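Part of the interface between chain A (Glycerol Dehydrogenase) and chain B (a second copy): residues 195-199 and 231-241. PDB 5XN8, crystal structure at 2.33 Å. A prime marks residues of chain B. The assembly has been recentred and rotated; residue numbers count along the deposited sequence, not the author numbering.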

# COMPACT_ATOMS: atom_id res chain seq x y z
N SER A 195 -32.75 8.00 3.86
CA SER A 195 -31.71 8.28 4.84
C SER A 195 -30.88 9.49 4.46
O SER A 195 -30.51 9.68 3.30
CB SER A 195 -30.78 7.09 5.02
OG SER A 195 -29.96 7.29 6.16
N THR A 196 -30.59 10.31 5.46
CA THR A 196 -29.56 11.32 5.36
C THR A 196 -28.22 10.59 5.40
O THR A 196 -28.15 9.45 5.85
CB THR A 196 -29.64 12.33 6.52
OG1 THR A 196 -29.55 11.63 7.77
CG2 THR A 196 -30.91 13.13 6.47
N GLU A 197 -27.16 11.25 4.94
CA GLU A 197 -25.81 10.72 5.10
C GLU A 197 -25.40 10.70 6.57
O GLU A 197 -24.70 9.77 6.99
CB GLU A 197 -24.78 11.51 4.29
CG GLU A 197 -24.99 11.47 2.78
CD GLU A 197 -25.06 10.06 2.22
OE1 GLU A 197 -24.26 9.21 2.62
OE2 GLU A 197 -25.94 9.80 1.37
N ALA A 198 -25.86 11.70 7.32
CA ALA A 198 -25.65 11.79 8.77
C ALA A 198 -26.01 10.51 9.51
O ALA A 198 -25.19 9.94 10.24
CB ALA A 198 -26.47 12.95 9.34
N ALA A 199 -27.24 10.06 9.32
CA ALA A 199 -27.78 8.86 9.96
C ALA A 199 -27.05 7.59 9.55
O ALA A 199 -26.77 6.73 10.40
CB ALA A 199 -29.27 8.73 9.64
N GLU B 231 -27.47 18.24 -2.79
CA GLU B 231 -28.21 17.71 -1.63
C GLU B 231 -27.23 17.36 -0.51
O GLU B 231 -27.50 17.67 0.64
CB GLU B 231 -29.03 16.47 -2.01
CG GLU B 231 -30.18 16.72 -2.98
CD GLU B 231 -31.48 17.17 -2.35
OE1 GLU B 231 -31.72 16.90 -1.16
OE2 GLU B 231 -32.31 17.78 -3.07
N ARG B 232 -26.09 16.74 -0.86
CA ARG B 232 -25.06 16.38 0.11
C ARG B 232 -24.42 17.62 0.74
O ARG B 232 -24.14 17.63 1.95
CB ARG B 232 -23.95 15.52 -0.51
CG ARG B 232 -24.38 14.20 -1.14
CD ARG B 232 -24.85 13.17 -0.15
NE ARG B 232 -25.38 11.98 -0.84
CZ ARG B 232 -24.66 10.99 -1.37
NH1 ARG B 232 -23.33 10.99 -1.31
NH2 ARG B 232 -25.28 9.98 -1.97
N ILE B 233 -24.17 18.63 -0.08
CA ILE B 233 -23.56 19.88 0.38
C ILE B 233 -24.52 20.73 1.23
O ILE B 233 -24.09 21.35 2.19
CB ILE B 233 -22.97 20.69 -0.81
CG1 ILE B 233 -21.70 20.00 -1.33
CG2 ILE B 233 -22.68 22.15 -0.44
CD1 ILE B 233 -20.48 20.11 -0.43
N ILE B 234 -25.80 20.75 0.87
CA ILE B 234 -26.82 21.42 1.68
C ILE B 234 -26.93 20.77 3.08
O ILE B 234 -27.13 21.47 4.08
CB ILE B 234 -28.20 21.45 0.98
CG1 ILE B 234 -28.16 22.42 -0.21
CG2 ILE B 234 -29.31 21.91 1.93
CD1 ILE B 234 -29.32 22.29 -1.17
N GLU B 235 -26.80 19.45 3.14
CA GLU B 235 -26.81 18.74 4.42
C GLU B 235 -25.53 19.01 5.21
O GLU B 235 -25.58 19.23 6.42
CB GLU B 235 -26.96 17.24 4.20
CG GLU B 235 -27.25 16.45 5.48
CD GLU B 235 -26.93 14.97 5.38
OE1 GLU B 235 -26.63 14.48 4.27
OE2 GLU B 235 -26.95 14.30 6.42
N ALA B 236 -24.39 18.96 4.52
CA ALA B 236 -23.11 19.34 5.11
C ALA B 236 -23.15 20.75 5.70
O ALA B 236 -22.80 20.95 6.86
CB ALA B 236 -22.00 19.25 4.06
N ASN B 237 -23.63 21.70 4.89
CA ASN B 237 -23.73 23.11 5.28
C ASN B 237 -24.70 23.39 6.43
O ASN B 237 -24.51 24.37 7.16
CB ASN B 237 -24.16 23.99 4.08
CG ASN B 237 -23.04 24.21 3.07
OD1 ASN B 237 -21.97 23.62 3.16
ND2 ASN B 237 -23.30 25.09 2.09
N THR B 238 -25.72 22.55 6.59
CA THR B 238 -26.80 22.80 7.54
C THR B 238 -26.81 21.84 8.73
O THR B 238 -26.68 22.29 9.87
CB THR B 238 -28.17 22.79 6.85
OG1 THR B 238 -28.06 23.42 5.58
CG2 THR B 238 -29.20 23.53 7.70
N TYR B 239 -26.99 20.55 8.48
CA TYR B 239 -27.09 19.58 9.57
C TYR B 239 -25.71 19.18 10.12
O TYR B 239 -25.50 19.21 11.34
CB TYR B 239 -27.92 18.34 9.19
CG TYR B 239 -28.34 17.55 10.41
CD1 TYR B 239 -29.47 17.91 11.15
CD2 TYR B 239 -27.58 16.48 10.87
CE1 TYR B 239 -29.83 17.22 12.29
CE2 TYR B 239 -27.93 15.78 12.01
CZ TYR B 239 -29.05 16.14 12.72
OH TYR B 239 -29.39 15.42 13.85
N LEU B 240 -24.78 18.82 9.24
CA LEU B 240 -23.48 18.31 9.68
C LEU B 240 -22.64 19.40 10.34
O LEU B 240 -21.95 19.15 11.35
CB LEU B 240 -22.69 17.71 8.52
CG LEU B 240 -23.33 16.59 7.67
CD1 LEU B 240 -22.32 16.01 6.69
CD2 LEU B 240 -23.92 15.51 8.52
N SER B 241 -22.66 20.61 9.77
CA SER B 241 -21.90 21.72 10.32
C SER B 241 -22.57 22.25 11.59
O SER B 241 -21.88 22.62 12.54
CB SER B 241 -21.75 22.84 9.27
OG SER B 241 -20.94 23.90 9.74

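The contact joins the first turn of a helix in chain A to the side of a helix in chain B, and its centre is the carboxylate of Glu235′. The amides at the start of a helix have no preceding turn to supply carbonyl acceptors, so they must find partners elsewhere. Here two of them find one in the neighbouring subunit. Ala198 N donates to Glu235′ OE2 at 3.0 Å with an N-H...O angle of 158°, a well-formed hydrogen bond. Glu197 N donates to Glu235′ OE1 at 3.3 Å and 147°, which is weak. The two carboxylate oxygens are thus each engaged by a backbone amide of chain A.

The third amide of the turn is satisfied within its own chain. Thr196 occupies the N-cap position, and with chi1 in the p well its hydroxyl oxygen accepts from the backbone: Ala199 N lies 3.2 Å from Thr196 OG1, at an angle of 164°. Three consecutive amides, those of Glu197, Ala198 and Ala199, are therefore all bonded, the first two by the carboxylate from chain B and the third by the local cap. Just ahead of the helix, Ser195 OG donates to Thr196 O at 2.8 Å, although Ser195 itself makes no contact with the chain B stretch.

Glu235′ reaches its position with an extended side chain, chi1 and chi2 both t, and its CA-to-CB bond points toward chain A. The carboxylate also packs against carbon atoms around the amides it binds: Thr196 CB and Ala198 CB each lie 3.3 Å from Glu235′ OE2, while Glu197 CB lies 3.5 Å from Glu235′ OE1. A buried carboxylate is costly to leave without partners, and the amides of the helix start help to meet that cost.

A second charged contact lies beside it. Glu197 OE2 forms a salt bridge with Arg232′, approaching Arg232′ NE at 3.2 Å. The oxygen sits over one face of the guanidinium, well out of its plane, so no N-H points at it and the attraction is between charges alone. Glu197 OE2 is nevertheless hydrogen-bonded elsewhere in the structure. Arg232′ starts sideways to chain A at its CA-to-CB bond, but the end of its side chain comes nearer, which brings the guanidinium to the glutamate.

The methyl group of Ala198 completes the contact on the apolar side. Ala198 CB lies 3.7 Å from Leu240′ CD2 and 4.0 Å from Tyr239′ CD2, the latter an oblique approach to the ring. Ala198 thus pairs its backbone amide with Glu235′ and its side chain with two apolar neighbours farther along the same helix.

Backbone bonding in that helix changes locally: a wider pi-type turn spans residues 236 to 240, where Leu240′ N bonds to Glu235′ O at 3.0 Å and Ser241′ N to Ala236′ O at 2.9 Å. Together the two stretches bury 269 Å², both sides summed.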